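Local coordinates for protein archaemetzincin (Archaeoglobus fulgidus, PDB 3ZVS) that probably hydrolyses peptide bonds as a zinc metalloprotease of the M54 family, with a natural substrate that is still unknown, at residues I62-G67 with H121-K126; V111-V116 with K146-C151; C128-V133 with C151-S156. All blocks are in the same frame, centred on the assembly; numbering follows the deposited sequence.

Each contact has a zinc ligand in its segments, but only in contact 3 do the ligands carry the contact. Contacts 1 and 2 both use helix 104-122. Contact 2 is the buried one, lining a more N-terminal turn with lysine and glutamate bonds as well as valines; contact 1, at the C-terminal end, is partly buried, two buried valines edged by an exposed lysine. Contact 3 is partly buried, with exposed residues at its rim; its centre lies about 17 Å from the centre of the chain, against about 9 and 10 Å for those of contacts 1 and 2. Contacts 2 and 3 share C151. L125 of contact 1 packs on F150 and C154.

Contact 1. Residues I62-G67 with H121-K126; sequences IKVTLG and HVLGLK. With ZN (zinc ion), chain D.
K63 reaches across to the C-terminal end of the HExxH helix, where NZ donates to V122 O at 3.1 Å. Its CG lies anti to the backbone N (chi1 -174°), and the chain stays extended as far as CE before chi4 turns NZ aside. The ammonium sits above the plane of the carbonyl; its stronger bond goes to G89 O, outside both segments. A lysine suits this exposed place: its long chain spans the gap, CE passes L123 CD2 at 4.2 Å, and the charge ends beside a carbonyl at the helix C-terminus, where the helix dipole would probably favour it.

V64, entered through a cis peptide bond, turns toward the helix. Its CG2 meets V122 CG1 at 4.0 Å and L123 CD2 at 4.1 Å, so a single methyl group serves two partners; compact branched residues fit this close approach. T65 turns away, and its hydroxyl donates to I62 O, tying the loop before the strand. L66 lies beside the contact and covers A115, E118 and I119 farther back along the same helix.

That helix stops in a Schellman motif at G124, where a CB would jam against the carbonyl O of L123, so glycine suits the place; G124 N bonds to H121 O at 2.9 Å. Just beyond, L125 O accepts from H121 ND1 at 2.8 Å, fixing the rotation of the imidazole while its NE2 binds the catalytic zinc at 2.1 Å, with H117 and H127 completing the protein ligands.

Strand 65-69 runs between strands 2-7 and 91-95 in the mixed sheet, bonded through its backbone to Y4 on one and A92 on the other. Helix 104-122 packs against this sheet, with V122 also resting on A92, while L123 touches M1 and I158 near the chain ends.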
loop_
_atom_site.group_PDB
_atom_site.type_symbol
_atom_site.label_atom_id
_atom_site.label_comp_id
_atom_site.label_asym_id
_atom_site.label_seq_id
_atom_site.Cartn_x
_atom_site.Cartn_y
_atom_site.Cartn_z
ATOM N N ILE A 62 -7.094 12.931 -4.054
ATOM C CA ILE A 62 -8.486 12.556 -4.010
ATOM C C ILE A 62 -8.607 11.377 -3.060
ATOM O O ILE A 62 -8.050 10.315 -3.301
ATOM C CB ILE A 62 -8.979 12.186 -5.405
ATOM C CG1 ILE A 62 -8.825 13.402 -6.336
ATOM C CG2 ILE A 62 -10.405 11.708 -5.329
ATOM C CD1 ILE A 62 -9.062 13.088 -7.774
ATOM N N LYS A 63 -9.332 11.559 -1.971
ATOM C CA LYS A 63 -9.428 10.518 -0.956
ATOM C C LYS A 63 -10.341 9.402 -1.437
ATOM O O LYS A 63 -11.488 9.680 -1.823
ATOM C CB LYS A 63 -9.985 11.121 0.341
ATOM C CG LYS A 63 -10.000 10.172 1.524
ATOM C CD LYS A 63 -10.417 10.894 2.828
ATOM C CE LYS A 63 -10.210 10.040 4.085
ATOM N NZ LYS A 63 -9.162 10.618 5.008
ATOM N N VAL A 64 -9.913 8.133 -1.448
ATOM C CA VAL A 64 -8.572 7.642 -1.163
ATOM C C VAL A 64 -7.900 7.260 -2.485
ATOM O O VAL A 64 -8.514 6.594 -3.307
ATOM C CB VAL A 64 -8.635 6.346 -0.317
ATOM C CG1 VAL A 64 -7.246 5.715 -0.129
ATOM C CG2 VAL A 64 -9.281 6.608 1.045
ATOM N N THR A 65 -6.655 7.685 -2.686
ATOM C CA THR A 65 -5.889 7.271 -3.851
ATOM C C THR A 65 -4.659 6.511 -3.398
ATOM O O THR A 65 -3.847 7.028 -2.638
ATOM C CB THR A 65 -5.496 8.478 -4.731
ATOM O OG1 THR A 65 -6.686 9.083 -5.236
ATOM C CG2 THR A 65 -4.602 8.033 -5.890
ATOM N N LEU A 66 -4.569 5.264 -3.852
ATOM C CA LEU A 66 -3.459 4.370 -3.530
ATOM C C LEU A 66 -2.662 4.060 -4.783
ATOM O O LEU A 66 -3.144 3.389 -5.689
ATOM C CB LEU A 66 -3.954 3.051 -2.942
ATOM C CG LEU A 66 -2.855 2.023 -2.630
ATOM C CD1 LEU A 66 -1.975 2.434 -1.461
ATOM C CD2 LEU A 66 -3.464 0.638 -2.366
ATOM N N GLY A 67 -1.429 4.561 -4.829
ATOM C CA GLY A 67 -0.494 4.187 -5.874
ATOM C C GLY A 67 0.098 2.839 -5.541
ATOM O O GLY A 67 0.352 2.549 -4.364
ATOM N N HIS A 121 -3.999 3.802 7.163
ATOM C CA HIS A 121 -3.361 5.072 7.513
ATOM C C HIS A 121 -4.057 6.274 6.888
ATOM O O HIS A 121 -4.243 7.291 7.553
ATOM C CB HIS A 121 -1.917 5.129 7.045
ATOM C CG HIS A 121 -0.929 4.320 7.843
ATOM N ND1 HIS A 121 -0.825 4.362 9.219
ATOM C CD2 HIS A 121 0.078 3.522 7.421
ATOM C CE1 HIS A 121 0.209 3.615 9.600
ATOM N NE2 HIS A 121 0.758 3.080 8.525
ATOM N N VAL A 122 -4.467 6.175 5.616
ATOM C CA VAL A 122 -5.157 7.304 4.990
ATOM C C VAL A 122 -6.456 7.616 5.752
ATOM O O VAL A 122 -6.837 8.787 5.878
ATOM C CB VAL A 122 -5.444 7.072 3.482
ATOM C CG1 VAL A 122 -6.109 8.310 2.883
ATOM C CG2 VAL A 122 -4.155 6.765 2.743
ATOM N N LEU A 123 -7.080 6.580 6.284
ATOM C CA LEU A 123 -8.318 6.718 7.052
ATOM C C LEU A 123 -8.088 7.154 8.484
ATOM O O LEU A 123 -9.040 7.226 9.258
ATOM C CB LEU A 123 -9.118 5.415 7.069
ATOM C CG LEU A 123 -9.514 4.911 5.697
ATOM C CD1 LEU A 123 -10.248 3.588 5.809
ATOM C CD2 LEU A 123 -10.323 5.960 4.945
ATOM N N GLY A 124 -6.844 7.379 8.861
ATOM C CA GLY A 124 -6.513 8.034 10.114
ATOM C C GLY A 124 -5.973 7.100 11.169
ATOM O O GLY A 124 -5.719 7.542 12.298
ATOM N N LEU A 125 -5.758 5.834 10.823
ATOM C CA LEU A 125 -5.229 4.861 11.769
ATOM C C LEU A 125 -3.711 4.886 11.861
ATOM O O LEU A 125 -3.001 4.778 10.863
ATOM C CB LEU A 125 -5.671 3.432 11.422
ATOM C CG LEU A 125 -7.174 3.205 11.377
ATOM C CD1 LEU A 125 -7.503 1.822 10.883
ATOM C CD2 LEU A 125 -7.753 3.371 12.770
ATOM N N LYS A 126 -3.213 5.053 13.078
ATOM C CA LYS A 126 -1.802 4.886 13.379
ATOM C C LYS A 126 -1.435 3.416 13.565
ATOM O O LYS A 126 -2.303 2.535 13.576
ATOM C CB LYS A 126 -1.444 5.667 14.646
ATOM C CG LYS A 126 -1.698 7.151 14.507
ATOM C CD LYS A 126 -1.256 7.942 15.754
ATOM C CE LYS A 126 -2.004 9.278 15.823
ATOM N NZ LYS A 126 -3.504 9.114 15.984
HETATM ZN ZN ZN D . 2.318 1.726 8.600
#

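Contact 2. Residues V111-V116 with K146-C151; sequences VVKEAV and KPVSFC. With ZN (zinc ion), chain E.
K113 and K146 O meet in a nearly straight approach: NZ donates at 2.8 Å, close to the line of the C=O bond (C=O...N 173°). The K113 chain, extended beyond CG, brings its ammonium to the place where helix 140-145 ends, and V143 O takes a further bond from it. Lysine fits because its aliphatic part is useful too: CG lies 3.9 Å from V148 CA, the two side chains crossing at about a right angle.

E114 starts by pointing away from the loop, but its chain bends at chi2 (-61°) and carries the carboxylate back. K146 reaches it differently, with CG between its own backbone N and carbonyl carbon (chi1 81°) and an extended chain beyond. Its NZ stands 3.0 Å from E114 OE2 in a salt bridge whose hydrogen bond is weak; its stronger partner is S137 OG, and R135 O also accepts from it. A water donates to E114 OE1 at 2.6 Å and accepts weakly from K146 NZ, so several polar partners share the buried charges.

Valines and a phenylalanine fill the apolar flank. V148 places CG2 anti to its backbone N, 3.8 Å from V112 CG1. One turn on, V116 CG1 comes obliquely to the F150 ring, 3.6 Å from CZ.

C151 closes the segment as a ligand of the second zinc, at the N-cap of helix 152-157. The 146-151 loop lies over one side of helix 104-122 through K146, V148 and F150, while V112 and V116 also touch helix 12-26 and A115 and E114 rest on L94 of strand 91-95.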
loop_
_atom_site.group_PDB
_atom_site.type_symbol
_atom_site.label_atom_id
_atom_site.label_comp_id
_atom_site.label_asym_id
_atom_site.label_seq_id
_atom_site.Cartn_x
_atom_site.Cartn_y
_atom_site.Cartn_z
ATOM N N VAL A 111 0.136 -8.867 -0.542
ATOM C CA VAL A 111 -0.278 -7.674 -1.262
ATOM C C VAL A 111 -1.537 -7.061 -0.645
ATOM O O VAL A 111 -1.627 -5.846 -0.437
ATOM C CB VAL A 111 -0.490 -7.991 -2.748
ATOM C CG1 VAL A 111 -1.165 -6.833 -3.450
ATOM C CG2 VAL A 111 0.826 -8.323 -3.405
ATOM N N VAL A 112 -2.553 -7.894 -0.392
ATOM C CA VAL A 112 -3.782 -7.387 0.192
ATOM C C VAL A 112 -3.505 -6.794 1.590
ATOM O O VAL A 112 -3.961 -5.669 1.888
ATOM C CB VAL A 112 -4.886 -8.450 0.243
ATOM C CG1 VAL A 112 -6.112 -7.879 0.898
ATOM C CG2 VAL A 112 -5.194 -8.962 -1.158
ATOM N N LYS A 113 -2.774 -7.519 2.442
ATOM C CA LYS A 113 -2.459 -7.018 3.791
ATOM C C LYS A 113 -1.827 -5.635 3.740
ATOM O O LYS A 113 -2.219 -4.735 4.466
ATOM C CB LYS A 113 -1.501 -7.961 4.533
ATOM C CG LYS A 113 -2.104 -9.246 5.036
ATOM C CD LYS A 113 -1.049 -10.093 5.704
ATOM C CE LYS A 113 -1.677 -11.372 6.266
ATOM N NZ LYS A 113 -0.593 -12.236 6.757
ATOM N N GLU A 114 -0.831 -5.488 2.882
ATOM C CA GLU A 114 -0.072 -4.258 2.881
ATOM C C GLU A 114 -0.843 -3.105 2.237
ATOM O O GLU A 114 -0.706 -1.944 2.649
ATOM C CB GLU A 114 1.297 -4.503 2.240
ATOM C CG GLU A 114 2.140 -5.491 3.064
ATOM C CD GLU A 114 2.415 -4.984 4.436
ATOM O OE1 GLU A 114 3.380 -4.218 4.558
ATOM O OE2 GLU A 114 1.671 -5.273 5.393
ATOM N N ALA A 115 -1.685 -3.397 1.245
ATOM C CA ALA A 115 -2.592 -2.368 0.725
ATOM C C ALA A 115 -3.593 -1.895 1.784
ATOM O O ALA A 115 -3.814 -0.706 1.946
ATOM C CB ALA A 115 -3.357 -2.892 -0.511
ATOM N N VAL A 116 -4.203 -2.837 2.492
ATOM C CA VAL A 116 -5.138 -2.524 3.550
ATOM C C VAL A 116 -4.466 -1.670 4.615
ATOM O O VAL A 116 -5.041 -0.686 5.089
ATOM C CB VAL A 116 -5.706 -3.813 4.124
ATOM C CG1 VAL A 116 -6.512 -3.548 5.407
ATOM C CG2 VAL A 116 -6.642 -4.483 3.102
ATOM N N LYS A 146 0.956 -11.045 10.876
ATOM C CA LYS A 146 -0.201 -10.219 11.176
ATOM C C LYS A 146 -1.394 -10.580 10.299
ATOM O O LYS A 146 -1.245 -11.128 9.214
ATOM C CB LYS A 146 0.140 -8.743 11.041
ATOM C CG LYS A 146 0.136 -8.164 9.612
ATOM C CD LYS A 146 0.624 -6.691 9.664
ATOM C CE LYS A 146 0.674 -6.039 8.299
ATOM N NZ LYS A 146 1.545 -4.784 8.362
ATOM N N PRO A 147 -2.610 -10.306 10.780
ATOM C CA PRO A 147 -3.785 -10.660 9.980
ATOM C C PRO A 147 -4.118 -9.584 8.940
ATOM O O PRO A 147 -3.585 -8.463 9.003
ATOM C CB PRO A 147 -4.886 -10.727 11.044
ATOM C CG PRO A 147 -4.501 -9.651 11.977
ATOM C CD PRO A 147 -2.996 -9.650 12.042
ATOM N N VAL A 148 -4.978 -9.928 7.999
ATOM C CA VAL A 148 -5.452 -8.980 7.004
ATOM C C VAL A 148 -6.557 -8.060 7.531
ATOM O O VAL A 148 -6.868 -7.043 6.921
ATOM C CB VAL A 148 -5.931 -9.738 5.715
ATOM C CG1 VAL A 148 -7.250 -10.480 5.996
ATOM C CG2 VAL A 148 -6.105 -8.781 4.541
ATOM N N SER A 149 -7.144 -8.429 8.667
ATOM C CA SER A 149 -8.295 -7.721 9.190
ATOM C C SER A 149 -7.889 -6.687 10.232
ATOM O O SER A 149 -6.872 -6.797 10.943
ATOM C CB SER A 149 -9.257 -8.703 9.849
ATOM O OG SER A 149 -8.533 -9.505 10.736
ATOM N N PHE A 150 -8.710 -5.662 10.318
ATOM C CA PHE A 150 -8.574 -4.678 11.398
ATOM C C PHE A 150 -9.073 -5.289 12.685
ATOM O O PHE A 150 -10.099 -5.984 12.698
ATOM C CB PHE A 150 -9.398 -3.430 11.104
ATOM C CG PHE A 150 -8.912 -2.662 9.907
ATOM C CD1 PHE A 150 -7.795 -1.849 9.994
ATOM C CD2 PHE A 150 -9.565 -2.773 8.695
ATOM C CE1 PHE A 150 -7.328 -1.152 8.897
ATOM C CE2 PHE A 150 -9.106 -2.061 7.590
ATOM C CZ PHE A 150 -7.991 -1.266 7.692
ATOM N N CYS A 151 -8.360 -5.010 13.765
ATOM C CA CYS A 151 -8.839 -5.360 15.102
ATOM C C CYS A 151 -10.099 -4.575 15.417
ATOM O O CYS A 151 -10.460 -3.616 14.730
ATOM C CB CYS A 151 -7.764 -5.120 16.177
ATOM S SG CYS A 151 -7.486 -3.372 16.584
HETATM ZN ZN ZN E . -5.820 -2.356 15.327
HETATM O O HOH W 1 3.016 -2.711 6.659
#

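Contact 3. Residues C128-V133 with C151-S156; sequences CSNNCV and CRECAS. With ZN (zinc ion), chain E.
N130 ND2 holds C151 and E153 at once. Its two N-H groups are used separately: one points almost straight at C151 SG (3.4 Å, 176°), the other reaches E153 OE1 at 3.0 Å. Both acceptors lie in the amide plane, yet the carboxylate is tilted 46° against that plane and is met from above its own. An alanine here would probably leave the C151 thiolate without this N-H and the E153 carboxylate without its amide mate, letting that carboxylate turn more freely.

Four sulfurs close round the zinc, C128 SG and C132 SG from the loop, C151 SG and C154 SG from the N-cap and first turn of helix 152-157. This is a Cys4 site built from a CxxxC and a CxxC pair, and the metal seems to have a structural role. Cysteine suits it because thiolates bind zinc strongly; those of C128, C132 and C151 also accept N-H bonds, which probably spread their negative charge. C128 and C132 hold SG anti to the backbone N, aiming both at the metal; C151 takes the crowded position between backbone N and carbonyl carbon, and from there SG caps the helix by accepting from C154 N at 3.4 Å. C151 N, for its part, donates to C132 SG at 3.3 Å, nearly straight (174°), while N130 N bonds to C128 SG. Beside the metal, C132 CB touches C151 CB at 3.8 Å.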
loop_
_atom_site.group_PDB
_atom_site.type_symbol
_atom_site.label_atom_id
_atom_site.label_comp_id
_atom_site.label_asym_id
_atom_site.label_seq_id
_atom_site.Cartn_x
_atom_site.Cartn_y
_atom_site.Cartn_z
ATOM N N CYS A 128 -0.813 -0.012 15.159
ATOM C CA CYS A 128 -1.575 -0.681 16.201
ATOM C C CYS A 128 -0.747 -1.838 16.754
ATOM O O CYS A 128 -0.122 -2.600 15.999
ATOM C CB CYS A 128 -2.831 -1.234 15.538
ATOM S SG CYS A 128 -3.968 -2.056 16.736
ATOM N N SER A 129 -0.751 -2.041 18.065
ATOM C CA SER A 129 0.026 -3.154 18.610
ATOM C C SER A 129 -0.800 -4.426 18.791
ATOM O O SER A 129 -0.305 -5.462 19.217
ATOM C CB SER A 129 0.679 -2.766 19.921
ATOM O OG SER A 129 -0.311 -2.551 20.873
ATOM N N ASN A 130 -2.060 -4.375 18.386
ATOM C CA ASN A 130 -2.952 -5.519 18.551
ATOM C C ASN A 130 -2.772 -6.550 17.437
ATOM O O ASN A 130 -1.929 -6.363 16.551
ATOM C CB ASN A 130 -4.409 -5.061 18.583
ATOM C CG ASN A 130 -4.688 -4.057 19.657
ATOM O OD1 ASN A 130 -3.994 -4.004 20.677
ATOM N ND2 ASN A 130 -5.709 -3.248 19.437
ATOM N N ASN A 131 -3.555 -7.623 17.474
ATOM C CA ASN A 131 -3.556 -8.631 16.435
ATOM C C ASN A 131 -4.328 -8.010 15.293
ATOM O O ASN A 131 -5.541 -8.109 15.235
ATOM C CB ASN A 131 -4.269 -9.862 16.976
ATOM C CG ASN A 131 -4.057 -11.086 16.133
ATOM O OD1 ASN A 131 -3.754 -10.989 14.947
ATOM N ND2 ASN A 131 -4.232 -12.260 16.734
ATOM N N CYS A 132 -3.622 -7.305 14.402
ATOM C CA CYS A 132 -4.246 -6.306 13.544
ATOM C C CYS A 132 -3.376 -6.050 12.321
ATOM O O CYS A 132 -2.157 -5.980 12.442
ATOM C CB CYS A 132 -4.392 -4.997 14.328
ATOM S SG CYS A 132 -5.323 -3.703 13.456
ATOM N N VAL A 133 -4.032 -5.800 11.175
ATOM C CA VAL A 133 -3.330 -5.431 9.942
ATOM C C VAL A 133 -2.574 -4.108 10.085
ATOM O O VAL A 133 -1.636 -3.871 9.327
ATOM C CB VAL A 133 -4.367 -5.366 8.795
ATOM C CG1 VAL A 133 -5.335 -4.197 8.965
ATOM C CG2 VAL A 133 -3.680 -5.340 7.440
ATOM N N CYS A 151 -8.360 -5.010 13.765
ATOM C CA CYS A 151 -8.839 -5.360 15.102
ATOM C C CYS A 151 -10.099 -4.575 15.417
ATOM O O CYS A 151 -10.460 -3.616 14.730
ATOM C CB CYS A 151 -7.764 -5.120 16.177
ATOM S SG CYS A 151 -7.486 -3.372 16.584
ATOM N N ARG A 152 -10.779 -4.988 16.479
ATOM C CA ARG A 152 -12.031 -4.332 16.843
ATOM C C ARG A 152 -11.844 -2.857 17.171
ATOM O O ARG A 152 -12.695 -2.034 16.890
ATOM C CB ARG A 152 -12.715 -5.052 18.033
ATOM C CG ARG A 152 -13.082 -6.480 17.741
ATOM C CD ARG A 152 -13.835 -7.148 18.911
ATOM N NE ARG A 152 -12.968 -7.476 20.039
ATOM C CZ ARG A 152 -12.962 -6.866 21.224
ATOM N NH1 ARG A 152 -13.753 -5.852 21.470
ATOM N NH2 ARG A 152 -12.106 -7.277 22.169
ATOM N N GLU A 153 -10.701 -2.497 17.745
ATOM C CA GLU A 153 -10.434 -1.105 18.027
ATOM C C GLU A 153 -10.311 -0.289 16.745
ATOM O O GLU A 153 -10.900 0.774 16.622
ATOM C CB GLU A 153 -9.190 -0.934 18.887
ATOM C CG GLU A 153 -9.424 -1.444 20.299
ATOM C CD GLU A 153 -8.320 -1.045 21.225
ATOM O OE1 GLU A 153 -7.136 -1.052 20.797
ATOM O OE2 GLU A 153 -8.624 -0.716 22.403
ATOM N N CYS A 154 -9.506 -0.764 15.800
ATOM C CA CYS A 154 -9.302 -0.008 14.572
ATOM C C CYS A 154 -10.548 0.025 13.733
ATOM O O CYS A 154 -10.871 1.062 13.129
ATOM C CB CYS A 154 -8.158 -0.622 13.801
ATOM S SG CYS A 154 -6.527 -0.309 14.508
ATOM N N ALA A 155 -11.281 -1.080 13.709
ATOM C CA ALA A 155 -12.519 -1.148 12.931
ATOM C C ALA A 155 -13.524 -0.122 13.452
ATOM O O ALA A 155 -14.242 0.500 12.663
ATOM C CB ALA A 155 -13.089 -2.524 12.953
ATOM N N SER A 156 -13.536 0.099 14.760
ATOM C CA SER A 156 -14.496 1.024 15.365
ATOM C C SER A 156 -14.224 2.467 14.947
ATOM O O SER A 156 -15.125 3.292 14.935
ATOM C CB SER A 156 -14.466 0.889 16.885
ATOM O OG SER A 156 -13.333 1.470 17.455
HETATM ZN ZN ZN E . -5.820 -2.356 15.327
#